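Local coordinates for putative uncharacterized protein PH0594 (Pyrococcus horikoshii, PDB 4HXF) that is an acylaminoacyl peptidase, a serine protease of the prolyl oligopeptidase family that assembles into a self-compartmentalizing hexamer and probably selects its substrates through that assembly, at residues A[427-435]-A[508-516]. Sequence-based numbering, arbitrary orientation.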
loop_
_atom_site.group_PDB
_atom_site.type_symbol
_atom_site.label_atom_id
_atom_site.label_comp_id
_atom_site.label_asym_id
_atom_site.label_seq_id
_atom_site.Cartn_x
_atom_site.Cartn_y
_atom_site.Cartn_z
ATOM N N LEU A 427 4.794 55.894 18.129
ATOM C CA LEU A 427 5.817 55.742 19.165
ATOM C C LEU A 427 5.321 56.038 20.566
ATOM O O LEU A 427 5.962 55.669 21.549
ATOM C CB LEU A 427 7.021 56.598 18.840
ATOM C CG LEU A 427 7.723 56.206 17.509
ATOM C CD1 LEU A 427 8.939 57.086 17.261
ATOM C CD2 LEU A 427 8.152 54.695 17.440
ATOM N N ARG A 428 4.160 56.649 20.644
ATOM C CA ARG A 428 3.607 56.963 21.985
ATOM C C ARG A 428 3.424 55.734 22.891
ATOM O O ARG A 428 3.364 55.945 24.111
ATOM C CB ARG A 428 2.193 57.638 21.861
ATOM C CG ARG A 428 2.325 59.080 21.527
ATOM C CD ARG A 428 1.020 59.705 21.246
ATOM N NE ARG A 428 0.982 61.160 20.946
ATOM C CZ ARG A 428 0.750 62.109 21.850
ATOM N NH1 ARG A 428 0.656 61.871 23.153
ATOM N NH2 ARG A 428 0.636 63.322 21.459
ATOM N N VAL A 429 3.199 54.560 22.317
ATOM C CA VAL A 429 2.876 53.343 23.060
ATOM C C VAL A 429 4.115 52.780 23.743
ATOM O O VAL A 429 3.988 51.992 24.668
ATOM C CB VAL A 429 2.128 52.266 22.198
ATOM C CG1 VAL A 429 3.119 51.655 21.163
ATOM C CG2 VAL A 429 1.496 51.192 23.118
ATOM N N LEU A 430 5.326 53.149 23.238
ATOM C CA LEU A 430 6.560 52.437 23.728
ATOM C C LEU A 430 6.734 52.777 25.260
ATOM O O LEU A 430 6.598 53.928 25.710
ATOM C CB LEU A 430 7.798 52.902 22.959
ATOM C CG LEU A 430 7.783 52.662 21.409
ATOM C CD1 LEU A 430 9.168 52.995 20.880
ATOM C CD2 LEU A 430 7.323 51.272 21.022
ATOM N N GLU A 431 6.914 51.697 26.017
ATOM C CA GLU A 431 7.014 51.696 27.467
ATOM C C GLU A 431 5.706 52.067 28.146
ATOM O O GLU A 431 5.690 52.286 29.346
ATOM C CB GLU A 431 8.193 52.584 28.035
ATOM C CG GLU A 431 9.542 52.205 27.425
ATOM C CD GLU A 431 10.666 52.964 28.117
ATOM O OE1 GLU A 431 11.169 53.899 27.471
ATOM O OE2 GLU A 431 10.963 52.737 29.320
ATOM N N ARG A 432 4.606 52.130 27.394
ATOM C CA ARG A 432 3.298 52.565 27.919
ATOM C C ARG A 432 2.160 51.646 27.557
ATOM O O ARG A 432 0.992 52.040 27.543
ATOM C CB ARG A 432 2.957 54.017 27.440
ATOM C CG ARG A 432 4.022 55.039 27.647
ATOM C CD ARG A 432 4.129 55.386 29.039
ATOM N NE ARG A 432 3.007 56.261 29.527
ATOM C CZ ARG A 432 2.983 56.570 30.831
ATOM N NH1 ARG A 432 3.970 56.103 31.648
ATOM N NH2 ARG A 432 1.955 57.183 31.371
ATOM N N THR A 433 2.488 50.421 27.244
ATOM C CA THR A 433 1.399 49.431 26.922
ATOM C C THR A 433 0.381 49.253 28.075
ATOM O O THR A 433 0.789 49.085 29.196
ATOM C CB THR A 433 1.988 48.065 26.658
ATOM O OG1 THR A 433 2.770 47.576 27.761
ATOM C CG2 THR A 433 2.849 48.030 25.360
ATOM N N GLY A 434 -0.886 49.400 27.759
ATOM C CA GLY A 434 -1.949 49.247 28.799
ATOM C C GLY A 434 -2.275 50.550 29.493
ATOM O O GLY A 434 -3.186 50.636 30.304
ATOM N N LEU A 435 -1.547 51.635 29.165
ATOM C CA LEU A 435 -1.740 52.910 29.840
ATOM C C LEU A 435 -2.607 53.803 28.971
ATOM O O LEU A 435 -3.801 53.575 28.904
ATOM C CB LEU A 435 -0.369 53.542 30.250
ATOM C CG LEU A 435 0.537 52.653 31.127
ATOM C CD1 LEU A 435 1.829 53.355 31.511
ATOM C CD2 LEU A 435 -0.276 52.183 32.378
ATOM N N ASP A 508 10.734 43.385 22.669
ATOM C CA ASP A 508 10.238 43.732 23.984
ATOM C C ASP A 508 11.078 44.855 24.604
ATOM O O ASP A 508 10.556 45.682 25.353
ATOM C CB ASP A 508 10.215 42.517 24.966
ATOM C CG ASP A 508 9.040 41.601 24.786
ATOM O OD1 ASP A 508 8.868 41.040 23.755
ATOM O OD2 ASP A 508 8.392 41.452 25.803
ATOM N N LYS A 509 12.372 44.859 24.336
ATOM C CA LYS A 509 13.269 45.972 24.847
ATOM C C LYS A 509 12.715 47.339 24.416
ATOM O O LYS A 509 12.810 48.328 25.189
ATOM C CB LYS A 509 14.738 45.809 24.492
ATOM C CG LYS A 509 15.403 44.681 25.314
ATOM C CD LYS A 509 16.895 44.642 25.096
ATOM C CE LYS A 509 17.561 43.458 25.813
ATOM N NZ LYS A 509 18.982 43.272 25.414
ATOM N N GLU A 510 12.220 47.365 23.201
ATOM C CA GLU A 510 11.683 48.584 22.614
ATOM C C GLU A 510 10.269 48.901 23.125
ATOM O O GLU A 510 9.983 50.008 23.571
ATOM C CB GLU A 510 11.649 48.404 21.102
ATOM C CG GLU A 510 10.976 49.549 20.355
ATOM C CD GLU A 510 11.241 49.536 18.866
ATOM O OE1 GLU A 510 10.251 49.984 18.199
ATOM O OE2 GLU A 510 12.450 49.348 18.495
ATOM N N VAL A 511 9.381 47.868 23.088
ATOM C CA VAL A 511 7.969 48.143 23.378
ATOM C C VAL A 511 7.641 48.215 24.898
ATOM O O VAL A 511 6.766 48.978 25.343
ATOM C CB VAL A 511 7.007 47.181 22.615
ATOM C CG1 VAL A 511 5.548 47.508 22.978
ATOM C CG2 VAL A 511 7.284 47.344 21.140
ATOM N N ILE A 512 8.349 47.417 25.702
ATOM C CA ILE A 512 8.193 47.346 27.141
ATOM C C ILE A 512 9.318 48.123 27.879
ATOM O O ILE A 512 9.022 48.946 28.788
ATOM C CB ILE A 512 8.092 45.893 27.674
ATOM C CG1 ILE A 512 7.141 45.128 26.729
ATOM C CG2 ILE A 512 7.648 45.854 29.138
ATOM C CD1 ILE A 512 5.759 45.712 26.609
ATOM N N GLY A 513 10.564 47.873 27.529
ATOM C CA GLY A 513 11.680 48.608 28.102
ATOM C C GLY A 513 12.976 47.838 28.164
ATOM O O GLY A 513 13.049 46.618 28.056
ATOM N N ASP A 514 14.028 48.621 28.368
ATOM C CA ASP A 514 15.398 48.048 28.562
ATOM C C ASP A 514 15.547 47.356 29.930
ATOM O O ASP A 514 14.761 47.471 30.829
ATOM C CB ASP A 514 16.430 49.259 28.506
ATOM C CG ASP A 514 16.771 49.632 27.074
ATOM O OD1 ASP A 514 16.472 48.793 26.157
ATOM O OD2 ASP A 514 17.298 50.753 26.823
ATOM N N ASN A 515 16.669 46.662 30.027
ATOM C CA ASN A 515 17.048 45.932 31.231
ATOM C C ASN A 515 15.915 45.056 31.723
ATOM O O ASN A 515 15.519 45.161 32.908
ATOM C CB ASN A 515 17.511 46.853 32.330
ATOM C CG ASN A 515 18.677 47.691 31.906
ATOM O OD1 ASN A 515 19.727 47.162 31.536
ATOM N ND2 ASN A 515 18.499 49.011 31.962
ATOM N N PRO A 516 15.361 44.181 30.861
ATOM C CA PRO A 516 14.182 43.455 31.302
ATOM C C PRO A 516 14.245 42.643 32.581
ATOM O O PRO A 516 13.227 42.528 33.257
ATOM C CB PRO A 516 13.890 42.453 30.153
ATOM C CG PRO A 516 14.716 42.941 29.068
ATOM C CD PRO A 516 15.895 43.626 29.598
HETATM O O HOH W 1 10.204 50.540 30.701
HETATM O O HOH W 2 5.103 49.047 27.679
#
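L430 and V511 meet at about a right angle, L430 CD2 lying 3.9 Å from V511 CG2, while the other leucine methyl, CD1, rests 3.9 Å from E510 CG. The E510 chain runs extended past this leucine, and its carboxylate is held beyond the contact by S241 OG and the backbone N of V240. With CG1 anti to the backbone N (chi1 179°), V511 divides its methyls between two partners: CG2 takes L430, and CG1 touches T433 CG2 at 3.6 Å. I512 CD1 reaches the same threonine, 3.7 Å from T433 OG1. Shortening L430 to an alanine is likely to leave a gap beside V511 CG2 and take away the methyl that packs on E510 CG. The backbones join directly: E431 N donates to V511 O over 2.8 Å, approaching from above the carbonyl plane, 50° out of it. A water gives V511 O a second donor and accepts from T433 N. At the solvent side E431 CG comes within 3.6 Å of I512 O, and another water donates to both I512 O and E431 OE2. The type II turn V429–R432 thus docks on the C-terminal end of helix 504-511, whose D508 lines the inhibitor pocket, joining the loop between helices 423-427 and 436-451 to that helix end beside the active site of an alpha/beta-hydrolase domain.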